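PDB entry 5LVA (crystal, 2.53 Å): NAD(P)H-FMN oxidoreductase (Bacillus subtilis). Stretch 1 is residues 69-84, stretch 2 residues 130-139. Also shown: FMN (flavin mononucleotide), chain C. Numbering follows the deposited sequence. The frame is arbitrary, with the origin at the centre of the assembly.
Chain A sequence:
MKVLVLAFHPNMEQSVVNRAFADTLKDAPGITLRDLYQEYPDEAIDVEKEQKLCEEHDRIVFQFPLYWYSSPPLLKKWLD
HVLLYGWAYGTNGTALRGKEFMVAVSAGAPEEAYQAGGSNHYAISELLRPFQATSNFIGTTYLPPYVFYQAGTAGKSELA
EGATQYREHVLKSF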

# COMPACT_ATOMS: atom_id res chain seq x y z
N TYR A 69 7.54 -11.47 -2.56
CA TYR A 69 7.73 -10.42 -3.55
C TYR A 69 6.40 -9.88 -4.03
O TYR A 69 6.32 -9.15 -5.02
CB TYR A 69 8.59 -10.95 -4.70
CG TYR A 69 9.83 -11.63 -4.17
CD1 TYR A 69 10.92 -10.89 -3.74
CD2 TYR A 69 9.89 -13.02 -4.04
CE1 TYR A 69 12.04 -11.52 -3.21
CE2 TYR A 69 10.99 -13.65 -3.53
CZ TYR A 69 12.06 -12.89 -3.11
OH TYR A 69 13.16 -13.52 -2.60
N SER A 70 5.35 -10.21 -3.30
CA SER A 70 4.03 -9.66 -3.57
C SER A 70 3.41 -9.18 -2.25
O SER A 70 4.12 -8.91 -1.29
CB SER A 70 3.16 -10.71 -4.27
OG SER A 70 1.87 -10.21 -4.56
N SER A 71 2.08 -9.08 -2.21
CA SER A 71 1.37 -8.61 -1.04
C SER A 71 0.73 -9.79 -0.31
O SER A 71 0.75 -10.89 -0.82
CB SER A 71 0.30 -7.60 -1.44
OG SER A 71 -0.79 -8.25 -2.05
N PRO A 72 0.18 -9.57 0.90
CA PRO A 72 -0.68 -10.59 1.49
C PRO A 72 -1.91 -10.86 0.63
O PRO A 72 -2.30 -9.98 -0.12
CB PRO A 72 -1.09 -9.98 2.83
CG PRO A 72 0.03 -9.09 3.17
CD PRO A 72 0.52 -8.52 1.87
N PRO A 73 -2.52 -12.04 0.74
CA PRO A 73 -3.57 -12.36 -0.22
C PRO A 73 -4.85 -11.52 -0.13
O PRO A 73 -5.62 -11.50 -1.08
CB PRO A 73 -3.88 -13.84 0.06
CG PRO A 73 -3.13 -14.21 1.23
CD PRO A 73 -2.09 -13.22 1.51
N LEU A 74 -5.09 -10.81 0.96
CA LEU A 74 -6.33 -10.05 1.08
C LEU A 74 -6.33 -8.85 0.13
O LEU A 74 -7.38 -8.43 -0.35
CB LEU A 74 -6.55 -9.60 2.52
CG LEU A 74 -7.85 -8.82 2.73
CD1 LEU A 74 -9.04 -9.61 2.23
CD2 LEU A 74 -8.01 -8.41 4.17
N LEU A 75 -5.15 -8.31 -0.14
CA LEU A 75 -5.03 -7.24 -1.12
C LEU A 75 -5.34 -7.74 -2.52
O LEU A 75 -6.07 -7.09 -3.26
CB LEU A 75 -3.64 -6.61 -1.07
CG LEU A 75 -3.33 -5.59 -2.18
CD1 LEU A 75 -4.41 -4.55 -2.32
CD2 LEU A 75 -2.00 -4.93 -1.93
N LYS A 76 -4.82 -8.91 -2.88
CA LYS A 76 -5.13 -9.51 -4.18
C LYS A 76 -6.63 -9.71 -4.36
O LYS A 76 -7.18 -9.41 -5.42
CB LYS A 76 -4.41 -10.85 -4.34
CG LYS A 76 -4.42 -11.32 -5.78
CD LYS A 76 -3.93 -10.20 -6.68
CE LYS A 76 -4.28 -10.41 -8.13
NZ LYS A 76 -5.71 -10.32 -8.47
N LYS A 77 -7.28 -10.23 -3.32
CA LYS A 77 -8.73 -10.38 -3.29
C LYS A 77 -9.45 -9.04 -3.35
O LYS A 77 -10.48 -8.90 -4.00
CB LYS A 77 -9.15 -11.13 -2.03
CG LYS A 77 -10.60 -11.50 -1.99
CD LYS A 77 -10.89 -12.31 -0.76
CE LYS A 77 -10.38 -13.71 -0.90
NZ LYS A 77 -10.77 -14.53 0.28
N TRP A 78 -8.89 -8.04 -2.68
CA TRP A 78 -9.42 -6.69 -2.75
C TRP A 78 -9.42 -6.14 -4.17
O TRP A 78 -10.42 -5.58 -4.61
CB TRP A 78 -8.61 -5.76 -1.85
CG TRP A 78 -9.23 -4.42 -1.64
CD1 TRP A 78 -9.99 -4.03 -0.58
CD2 TRP A 78 -9.12 -3.28 -2.50
NE1 TRP A 78 -10.38 -2.73 -0.73
CE2 TRP A 78 -9.85 -2.24 -1.90
CE3 TRP A 78 -8.48 -3.04 -3.72
CZ2 TRP A 78 -9.96 -0.98 -2.48
CZ3 TRP A 78 -8.60 -1.79 -4.29
CH2 TRP A 78 -9.33 -0.77 -3.67
N LEU A 79 -8.31 -6.28 -4.88
CA LEU A 79 -8.24 -5.82 -6.26
C LEU A 79 -9.28 -6.53 -7.10
O LEU A 79 -10.06 -5.89 -7.81
CB LEU A 79 -6.84 -6.07 -6.84
CG LEU A 79 -5.68 -5.38 -6.12
CD1 LEU A 79 -4.36 -5.90 -6.61
CD2 LEU A 79 -5.74 -3.87 -6.25
N ASP A 80 -9.31 -7.85 -7.00
CA ASP A 80 -10.21 -8.66 -7.79
C ASP A 80 -11.65 -8.29 -7.58
O ASP A 80 -12.43 -8.21 -8.53
CB ASP A 80 -10.02 -10.15 -7.47
CG ASP A 80 -8.72 -10.69 -8.01
OD1 ASP A 80 -8.00 -9.93 -8.68
OD2 ASP A 80 -8.42 -11.87 -7.75
N HIS A 81 -12.02 -8.07 -6.32
CA HIS A 81 -13.41 -7.92 -5.95
C HIS A 81 -13.91 -6.49 -6.02
O HIS A 81 -15.09 -6.26 -6.28
CB HIS A 81 -13.65 -8.47 -4.56
CG HIS A 81 -13.56 -9.96 -4.48
ND1 HIS A 81 -14.13 -10.69 -3.47
CD2 HIS A 81 -12.95 -10.85 -5.30
CE1 HIS A 81 -13.89 -11.97 -3.67
NE2 HIS A 81 -13.17 -12.10 -4.77
N VAL A 82 -13.01 -5.53 -5.80
CA VAL A 82 -13.42 -4.13 -5.75
C VAL A 82 -13.32 -3.42 -7.11
O VAL A 82 -14.23 -2.67 -7.47
CB VAL A 82 -12.60 -3.36 -4.70
CG1 VAL A 82 -12.96 -1.89 -4.69
CG2 VAL A 82 -12.82 -3.96 -3.31
N LEU A 83 -12.25 -3.67 -7.86
CA LEU A 83 -12.04 -2.98 -9.14
C LEU A 83 -12.87 -3.56 -10.29
O LEU A 83 -12.38 -4.34 -11.09
CB LEU A 83 -10.56 -3.02 -9.50
CG LEU A 83 -9.61 -2.46 -8.45
CD1 LEU A 83 -8.20 -2.76 -8.83
CD2 LEU A 83 -9.79 -0.97 -8.30
N LEU A 84 -14.12 -3.14 -10.37
CA LEU A 84 -15.07 -3.78 -11.28
C LEU A 84 -15.39 -2.98 -12.54
O LEU A 84 -15.22 -1.76 -12.58
CB LEU A 84 -16.36 -4.10 -10.54
CG LEU A 84 -16.22 -5.04 -9.35
CD1 LEU A 84 -17.56 -5.22 -8.68
CD2 LEU A 84 -15.68 -6.38 -9.78
N PRO A 130 3.13 -5.63 -11.11
CA PRO A 130 1.69 -5.86 -11.17
C PRO A 130 0.85 -4.71 -10.62
O PRO A 130 -0.21 -4.42 -11.16
CB PRO A 130 1.51 -7.12 -10.31
CG PRO A 130 2.76 -7.84 -10.48
CD PRO A 130 3.84 -6.81 -10.58
N PHE A 131 1.33 -4.05 -9.57
CA PHE A 131 0.55 -2.99 -8.95
C PHE A 131 0.56 -1.74 -9.80
O PHE A 131 -0.44 -1.04 -9.87
CB PHE A 131 1.06 -2.70 -7.54
CG PHE A 131 0.97 -3.88 -6.63
CD1 PHE A 131 -0.24 -4.26 -6.09
CD2 PHE A 131 2.09 -4.62 -6.32
CE1 PHE A 131 -0.34 -5.34 -5.27
CE2 PHE A 131 1.99 -5.72 -5.50
CZ PHE A 131 0.77 -6.07 -4.96
N GLN A 132 1.68 -1.48 -10.46
CA GLN A 132 1.81 -0.34 -11.38
C GLN A 132 0.93 -0.50 -12.61
O GLN A 132 0.33 0.45 -13.08
CB GLN A 132 3.26 -0.17 -11.81
CG GLN A 132 3.51 1.00 -12.75
CD GLN A 132 4.97 1.13 -13.14
OE1 GLN A 132 5.77 0.22 -12.90
NE2 GLN A 132 5.32 2.26 -13.71
N ALA A 133 0.88 -1.71 -13.12
CA ALA A 133 0.02 -2.04 -14.24
C ALA A 133 -1.46 -1.87 -13.87
O ALA A 133 -2.26 -1.40 -14.66
CB ALA A 133 0.30 -3.45 -14.72
N THR A 134 -1.80 -2.26 -12.65
CA THR A 134 -3.14 -2.05 -12.11
C THR A 134 -3.48 -0.57 -12.07
O THR A 134 -4.51 -0.15 -12.56
CB THR A 134 -3.26 -2.63 -10.68
OG1 THR A 134 -2.96 -4.03 -10.71
CG2 THR A 134 -4.66 -2.43 -10.14
N SER A 135 -2.59 0.21 -11.49
CA SER A 135 -2.71 1.65 -11.52
C SER A 135 -2.94 2.15 -12.94
O SER A 135 -3.90 2.86 -13.20
CB SER A 135 -1.45 2.30 -10.93
OG SER A 135 -1.52 3.70 -11.02
N ASN A 136 -2.05 1.76 -13.86
CA ASN A 136 -2.13 2.17 -15.25
C ASN A 136 -3.50 1.93 -15.88
O ASN A 136 -4.06 2.81 -16.53
CB ASN A 136 -1.08 1.43 -16.07
CG ASN A 136 0.31 1.94 -15.84
OD1 ASN A 136 0.50 3.04 -15.34
ND2 ASN A 136 1.31 1.16 -16.23
N PHE A 137 -4.04 0.74 -15.67
CA PHE A 137 -5.29 0.34 -16.28
C PHE A 137 -6.51 1.10 -15.73
O PHE A 137 -7.46 1.35 -16.46
CB PHE A 137 -5.49 -1.16 -16.09
CG PHE A 137 -6.54 -1.75 -16.98
CD1 PHE A 137 -6.27 -2.01 -18.31
CD2 PHE A 137 -7.78 -2.09 -16.47
CE1 PHE A 137 -7.23 -2.56 -19.12
CE2 PHE A 137 -8.74 -2.65 -17.28
CZ PHE A 137 -8.46 -2.88 -18.61
N ILE A 138 -6.48 1.47 -14.45
CA ILE A 138 -7.67 2.05 -13.85
C ILE A 138 -7.64 3.56 -13.89
O ILE A 138 -8.60 4.21 -13.52
CB ILE A 138 -7.86 1.58 -12.41
CG1 ILE A 138 -6.72 2.08 -11.53
CG2 ILE A 138 -7.97 0.07 -12.36
CD1 ILE A 138 -6.79 1.59 -10.12
N GLY A 139 -6.54 4.13 -14.36
CA GLY A 139 -6.50 5.55 -14.61
C GLY A 139 -5.87 6.40 -13.54
O GLY A 139 -5.95 7.63 -13.59
N1 FMN C . 10.95 -10.15 2.81
C2 FMN C . 11.54 -9.86 1.60
O2 FMN C . 12.44 -9.03 1.53
N3 FMN C . 11.12 -10.48 0.45
C4 FMN C . 10.12 -11.41 0.49
O4 FMN C . 9.77 -11.93 -0.56
C4A FMN C . 9.52 -11.72 1.72
N5 FMN C . 8.51 -12.64 1.79
C5A FMN C . 7.92 -12.95 2.99
C6 FMN C . 6.90 -13.89 3.02
C7 FMN C . 6.27 -14.21 4.20
C7M FMN C . 5.16 -15.24 4.20
C8 FMN C . 6.68 -13.59 5.38
C8M FMN C . 6.02 -13.90 6.69
C9 FMN C . 7.70 -12.65 5.34
C9A FMN C . 8.32 -12.32 4.15
N10 FMN C . 9.35 -11.38 4.10
C10 FMN C . 9.94 -11.08 2.88
C1' FMN C . 9.78 -10.65 5.34
C2' FMN C . 8.76 -9.49 5.44
O2' FMN C . 8.80 -8.66 4.29
C3' FMN C . 8.79 -8.67 6.75
O3' FMN C . 8.43 -9.57 7.76
C4' FMN C . 7.81 -7.49 6.68
O4' FMN C . 8.12 -6.71 5.57
C5' FMN C . 7.75 -6.48 7.82
O5' FMN C . 7.06 -7.03 8.91
P FMN C . 5.96 -6.33 9.85
O1P FMN C . 4.95 -7.41 9.99
O2P FMN C . 6.61 -5.97 11.15
O3P FMN C . 5.25 -5.14 9.33

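How do the two backbones lie? The helix of stretch 1 and the helix of stretch 2 run nearly parallel, at 19°, with axes 12.8 Å apart at closest approach. That spacing leaves the contact to side chains, and no hydrogen bond crosses it.

Which residues make the contact ahead of the first helix? Tyr69 faces the flavin instead, its N giving a weak hydrogen bond to FMN O4 at 3.0 Å. Ser70 and Ser71 then reach the tip of Phe131, with Ser71 CB 3.9 Å from Phe131 CZ. Ser71 OG is not spent on the ring: it donates to Pro72 O at 3.0 Å.

Which residues of the first helix meet the second? Leu75 and Leu79, one turn apart, both point toward it. Leu75 CD2 lies 3.8 Å from Phe131 CE1, and Leu79 CD1 lies 4.3 Å from the same atom, two apolar contacts that converge on CE1 of a buried ring. Leu79 CD2 also approaches Thr134 CG2, at 4.3 Å.

How does the contact close? Leu83, just past the helix, places CD1 3.8 Å from Thr134 CG2 and CD2 4.3 Å from Ile138 CD1. Thr134 turns its methyl to the leucines, while its hydroxyl bonds within its own helix, OG1 donating to Pro130 O at 2.8 Å.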